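Local coordinates for protein putative amidohydrolase/peptidase (Burkholderia cenocepacia, PDB 4WJB) that probably hydrolyses carbon-nitrogen bonds of amide-like substrates as a zinc-dependent enzyme of the peptidase M20 family, at residues 47-52 with 180-185; 352-357 with 410-415. All blocks are in the same frame, centred on the assembly; numbering follows the deposited sequence.

Contact 1: residues 47-52 with 180-185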
loop_
_atom_site.group_PDB
_atom_site.type_symbol
_atom_site.label_atom_id
_atom_site.label_comp_id
_atom_site.label_asym_id
_atom_site.label_seq_id
_atom_site.Cartn_x
_atom_site.Cartn_y
_atom_site.Cartn_z
ATOM N N LEU A 47 -10.502 33.046 13.220
ATOM C CA LEU A 47 -11.407 34.096 12.747
ATOM C C LEU A 47 -12.889 33.730 12.833
ATOM O O LEU A 47 -13.736 34.415 12.255
ATOM C CB LEU A 47 -11.047 34.499 11.315
ATOM C CG LEU A 47 -9.594 34.959 11.188
ATOM C CD1 LEU A 47 -9.299 35.494 9.791
ATOM C CD2 LEU A 47 -9.248 35.990 12.273
ATOM N N THR A 48 -13.201 32.662 13.564
ATOM C CA THR A 48 -14.580 32.395 13.962
ATOM C C THR A 48 -14.971 33.346 15.097
ATOM O O THR A 48 -14.125 34.067 15.620
ATOM C CB THR A 48 -14.768 30.940 14.431
ATOM O OG1 THR A 48 -13.880 30.678 15.529
ATOM C CG2 THR A 48 -14.475 29.964 13.282
ATOM N N ASP A 49 -16.245 33.340 15.482
ATOM C CA ASP A 49 -16.685 34.136 16.627
ATOM C C ASP A 49 -16.029 33.651 17.923
ATOM O O ASP A 49 -15.798 34.438 18.845
ATOM C CB ASP A 49 -18.209 34.104 16.758
ATOM C CG ASP A 49 -18.896 35.088 15.827
ATOM O OD1 ASP A 49 -18.209 35.998 15.317
ATOM O OD2 ASP A 49 -20.122 34.963 15.617
ATOM N N LEU A 50 -15.721 32.359 17.988
ATOM C CA LEU A 50 -15.013 31.805 19.138
ATOM C C LEU A 50 -13.582 32.329 19.209
ATOM O O LEU A 50 -13.068 32.609 20.294
ATOM C CB LEU A 50 -15.020 30.274 19.082
ATOM C CG LEU A 50 -16.373 29.635 19.403
ATOM C CD1 LEU A 50 -16.358 28.145 19.090
ATOM C CD2 LEU A 50 -16.752 29.874 20.862
ATOM N N ASP A 51 -12.935 32.455 18.053
ATOM C CA ASP A 51 -11.600 33.037 17.994
ATOM C C ASP A 51 -11.655 34.502 18.432
ATOM O O ASP A 51 -10.802 34.975 19.184
ATOM C CB ASP A 51 -11.017 32.924 16.581
ATOM C CG ASP A 51 -9.573 33.389 16.507
ATOM O OD1 ASP A 51 -8.874 33.308 17.541
ATOM O OD2 ASP A 51 -9.129 33.824 15.420
ATOM N N ARG A 52 -12.671 35.206 17.942
ATOM C CA ARG A 52 -12.907 36.605 18.289
ATOM C C ARG A 52 -13.090 36.788 19.796
ATOM O O ARG A 52 -12.526 37.710 20.392
ATOM C CB ARG A 52 -14.141 37.123 17.538
ATOM C CG ARG A 52 -14.572 38.548 17.882
ATOM C CD ARG A 52 -16.039 38.723 17.518
ATOM N NE ARG A 52 -16.371 40.071 17.072
ATOM C CZ ARG A 52 -17.417 40.359 16.301
ATOM N NH1 ARG A 52 -18.224 39.387 15.882
ATOM N NH2 ARG A 52 -17.654 41.617 15.940
ATOM N N LEU A 180 -11.406 39.093 8.994
ATOM C CA LEU A 180 -10.783 40.064 9.887
ATOM C C LEU A 180 -11.699 41.272 10.077
ATOM O O LEU A 180 -11.890 41.758 11.193
ATOM C CB LEU A 180 -9.425 40.511 9.338
ATOM C CG LEU A 180 -8.274 39.511 9.470
ATOM C CD1 LEU A 180 -7.009 40.031 8.792
ATOM C CD2 LEU A 180 -8.007 39.185 10.933
ATOM N N GLU A 181 -12.270 41.748 8.976
ATOM C CA GLU A 181 -13.156 42.901 9.031
ATOM C C GLU A 181 -14.426 42.571 9.811
ATOM O O GLU A 181 -14.919 43.393 10.584
ATOM C CB GLU A 181 -13.503 43.379 7.619
ATOM C CG GLU A 181 -14.261 44.694 7.580
ATOM C CD GLU A 181 -14.550 45.149 6.163
ATOM O OE1 GLU A 181 -14.134 44.446 5.214
ATOM O OE2 GLU A 181 -15.183 46.214 5.998
ATOM N N ARG A 182 -14.940 41.359 9.613
ATOM C CA ARG A 182 -16.167 40.925 10.275
ATOM C C ARG A 182 -16.036 40.926 11.798
ATOM O O ARG A 182 -16.939 41.384 12.500
ATOM C CB ARG A 182 -16.571 39.524 9.795
ATOM C CG ARG A 182 -17.918 39.051 10.318
ATOM C CD ARG A 182 -18.221 37.602 9.911
ATOM N NE ARG A 182 -17.321 36.653 10.566
ATOM C CZ ARG A 182 -17.512 36.174 11.792
ATOM N NH1 ARG A 182 -18.574 36.560 12.491
ATOM N NH2 ARG A 182 -16.647 35.317 12.320
ATOM N N ILE A 183 -14.922 40.413 12.306
ATOM C CA ILE A 183 -14.765 40.268 13.751
ATOM C C ILE A 183 -14.032 41.448 14.392
ATOM O O ILE A 183 -13.785 41.443 15.593
ATOM C CB ILE A 183 -14.029 38.965 14.122
ATOM C CG1 ILE A 183 -12.573 39.005 13.648
ATOM C CG2 ILE A 183 -14.766 37.758 13.551
ATOM C CD1 ILE A 183 -11.697 37.987 14.331
ATOM N N GLY A 184 -13.700 42.458 13.594
ATOM C CA GLY A 184 -13.152 43.692 14.130
ATOM C C GLY A 184 -11.657 43.677 14.386
ATOM O O GLY A 184 -11.161 44.433 15.229
ATOM N N TYR A 185 -10.937 42.828 13.654
ATOM C CA TYR A 185 -9.483 42.746 13.772
ATOM C C TYR A 185 -8.759 43.026 12.449
ATOM O O TYR A 185 -7.634 42.569 12.236
ATOM C CB TYR A 185 -9.076 41.373 14.328
ATOM C CG TYR A 185 -9.282 41.299 15.820
ATOM C CD1 TYR A 185 -10.507 40.921 16.354
ATOM C CD2 TYR A 185 -8.264 41.653 16.699
ATOM C CE1 TYR A 185 -10.706 40.874 17.722
ATOM C CE2 TYR A 185 -8.452 41.606 18.069
ATOM C CZ TYR A 185 -9.676 41.224 18.575
ATOM O OH TYR A 185 -9.869 41.183 19.940
HETATM O O HOH W 1 -19.375 40.806 13.492
#
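D49 OD1 takes bonds from two arginines. R182 NH1 forms a salt bridge across the contact to D49 OD1 at 2.9 Å, reaching the oxygen from above the carboxylate plane. R52 NH1, on the same helix, makes a weak bond to D49 OD1 at 3.4 Å. The carboxylate and the R182 guanidinium are turned 50° apart. R182 also sends NH2 to L47 O at 3.0 Å, a rather bent bond (136° at the hydrogen), and its NE pairs with E179. R182 reaches both acceptors because its chain, otherwise extended, bends at chi3 (67°). The two guanidinium groups come close, with R52 NH1 4.4 Å from R182 NH1; the shared carboxylate probably offsets their repulsion. Water 1 joins R52 NH1 to R182 O. The R52 guanidinium lies flat over I183 CA, and its aliphatic chain runs past I183 CB. L47 CD2 touches L180 CD2 at 3.7 Å and I183 CD1 at 3.8 Å. L47 N bonds to D51 OD2 at 2.7 Å, and R55 holds that carboxylate too. The contact joins two helix ends: T48 N-caps helix 49-64, its OG1 accepting from D51 N and also bonded to L45 O, and a Schellman motif at G184 follows the last turn of helix 176-183.

Contact 2: residues 352-357 with 410-415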
loop_
_atom_site.group_PDB
_atom_site.type_symbol
_atom_site.label_atom_id
_atom_site.label_comp_id
_atom_site.label_asym_id
_atom_site.label_seq_id
_atom_site.Cartn_x
_atom_site.Cartn_y
_atom_site.Cartn_z
ATOM N N ARG A 352 18.426 28.346 28.079
ATOM C CA ARG A 352 19.119 27.338 28.874
ATOM C C ARG A 352 19.565 27.918 30.215
ATOM O O ARG A 352 19.387 27.292 31.260
ATOM C CB ARG A 352 20.322 26.777 28.116
ATOM C CG ARG A 352 20.967 25.592 28.811
ATOM C CD ARG A 352 22.192 25.084 28.063
ATOM N NE ARG A 352 21.877 24.610 26.718
ATOM C CZ ARG A 352 22.167 25.275 25.605
ATOM N NH1 ARG A 352 22.779 26.451 25.673
ATOM N NH2 ARG A 352 21.847 24.766 24.423
ATOM N N ASP A 353 20.138 29.116 30.182
ATOM C CA ASP A 353 20.582 29.773 31.405
ATOM C C ASP A 353 19.416 30.005 32.355
ATOM O O ASP A 353 19.558 29.864 33.565
ATOM C CB ASP A 353 21.278 31.099 31.087
ATOM C CG ASP A 353 22.609 30.904 30.379
ATOM O OD1 ASP A 353 23.124 29.765 30.378
ATOM O OD2 ASP A 353 23.141 31.891 29.827
ATOM N N ALA A 354 18.257 30.352 31.803
ATOM C CA ALA A 354 17.071 30.572 32.622
ATOM C C ALA A 354 16.663 29.289 33.348
ATOM O O ALA A 354 16.488 29.291 34.568
ATOM C CB ALA A 354 15.921 31.096 31.770
ATOM N N ALA A 355 16.525 28.199 32.594
ATOM C CA ALA A 355 16.179 26.900 33.168
ATOM C C ALA A 355 17.143 26.518 34.293
ATOM O O ALA A 355 16.722 26.047 35.350
ATOM C CB ALA A 355 16.171 25.821 32.083
ATOM N N ARG A 356 18.434 26.734 34.059
ATOM C CA ARG A 356 19.459 26.472 35.067
ATOM C C ARG A 356 19.244 27.247 36.360
ATOM O O ARG A 356 19.256 26.672 37.450
ATOM C CB ARG A 356 20.844 26.813 34.519
ATOM C CG ARG A 356 21.350 25.863 33.461
ATOM C CD ARG A 356 22.851 25.996 33.312
ATOM N NE ARG A 356 23.401 24.918 32.500
ATOM C CZ ARG A 356 23.911 25.084 31.285
ATOM N NH1 ARG A 356 23.952 26.294 30.740
ATOM N NH2 ARG A 356 24.388 24.039 30.617
ATOM N N SER A 357 19.054 28.556 36.226
ATOM C CA SER A 357 18.898 29.440 37.374
ATOM C C SER A 357 17.672 29.066 38.199
ATOM O O SER A 357 17.624 29.315 39.403
ATOM C CB SER A 357 18.801 30.895 36.910
ATOM O OG SER A 357 19.903 31.243 36.089
ATOM N N ALA A 410 6.518 28.847 31.986
ATOM C CA ALA A 410 6.253 30.268 32.128
ATOM C C ALA A 410 7.363 30.962 32.918
ATOM O O ALA A 410 7.709 32.107 32.630
ATOM C CB ALA A 410 4.907 30.486 32.791
ATOM N N ASP A 411 7.920 30.269 33.908
ATOM C CA ASP A 411 9.024 30.811 34.695
ATOM C C ASP A 411 10.275 31.016 33.838
ATOM O O ASP A 411 10.963 32.031 33.965
ATOM C CB ASP A 411 9.343 29.895 35.876
ATOM C CG ASP A 411 8.810 30.427 37.192
ATOM O OD1 ASP A 411 8.740 31.664 37.358
ATOM O OD2 ASP A 411 8.474 29.606 38.068
ATOM N N VAL A 412 10.562 30.047 32.970
ATOM C CA VAL A 412 11.685 30.153 32.043
ATOM C C VAL A 412 11.464 31.312 31.062
ATOM O O VAL A 412 12.378 32.098 30.810
ATOM C CB VAL A 412 11.903 28.834 31.259
ATOM C CG1 VAL A 412 12.970 29.015 30.187
ATOM C CG2 VAL A 412 12.287 27.705 32.215
ATOM N N LEU A 413 10.248 31.422 30.525
ATOM C CA LEU A 413 9.899 32.523 29.622
ATOM C C LEU A 413 10.075 33.877 30.306
ATOM O O LEU A 413 10.610 34.820 29.720
ATOM C CB LEU A 413 8.452 32.399 29.127
ATOM C CG LEU A 413 8.063 33.528 28.156
ATOM C CD1 LEU A 413 8.824 33.363 26.836
ATOM C CD2 LEU A 413 6.561 33.606 27.908
ATOM N N LEU A 414 9.606 33.965 31.544
ATOM C CA LEU A 414 9.749 35.183 32.336
ATOM C C LEU A 414 11.210 35.616 32.440
ATOM O O LEU A 414 11.536 36.771 32.184
ATOM C CB LEU A 414 9.158 34.980 33.731
ATOM C CG LEU A 414 9.451 36.079 34.758
ATOM C CD1 LEU A 414 8.917 37.437 34.298
ATOM C CD2 LEU A 414 8.893 35.710 36.130
ATOM N N ARG A 415 12.090 34.689 32.803
ATOM C CA ARG A 415 13.498 35.033 32.987
ATOM C C ARG A 415 14.199 35.342 31.674
ATOM O O ARG A 415 15.039 36.231 31.612
ATOM C CB ARG A 415 14.232 33.908 33.720
ATOM C CG ARG A 415 13.643 33.610 35.081
ATOM C CD ARG A 415 14.356 34.399 36.172
ATOM N NE ARG A 415 15.413 33.596 36.785
ATOM C CZ ARG A 415 15.395 33.162 38.044
ATOM N NH1 ARG A 415 16.394 32.421 38.496
ATOM N NH2 ARG A 415 14.387 33.470 38.858
#
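Helices 352-357 and 410-415 cross at 120°, with their axes 8.6 Å apart at the closest point and A354 nearest V412. A354 CB points at the other helix and sits between two of its residues. It meets V412 CG1 at 3.9 Å and R415 CB at 3.8 Å, and it also touches the backbone oxygen V412 O. V412 spreads its two methyls over neighbouring alanines. CG1, anti to the backbone N (chi1 173°), goes to A354, while V412 CG2 faces A355 CA at 4.1 Å. I217 of strand 217-234 touches both A355 and V412, which places this part of the contact against that strand. R415 is central on its own helix: its CB and the base of its chain belong to the packing. The chain then bends at chi2 and chi3 and carries the guanidinium out to exposed S357, toward which it turns an edge. The closeness of that approach is doubtful, because S357 has two conformers. L358 and M16 also touch the R415 side chain. No clear hydrogen bond or salt bridge crosses between the two segments. The contact therefore rests mainly on van der Waals packing of small apolar groups and the base of the arginine chain.

Contact 1 and contact 2 do not touch. Their centres are 34 Å apart, and their nearest atoms about 19 Å. Along the chain, contact 1 closes before contact 2 opens. Neither reaches the zinc ion, which is held by H96, D107 and H203. The L47 side chain of contact 1 is about 11 Å from that of H96. The V412 side chain of contact 2 is about 12 Å from that of H203. Both contacts thus lie outside the first shell of the metal. Their chemistry differs: contact 1 combines a salt-bridge network with an apolar patch, whereas contact 2 is mostly apolar.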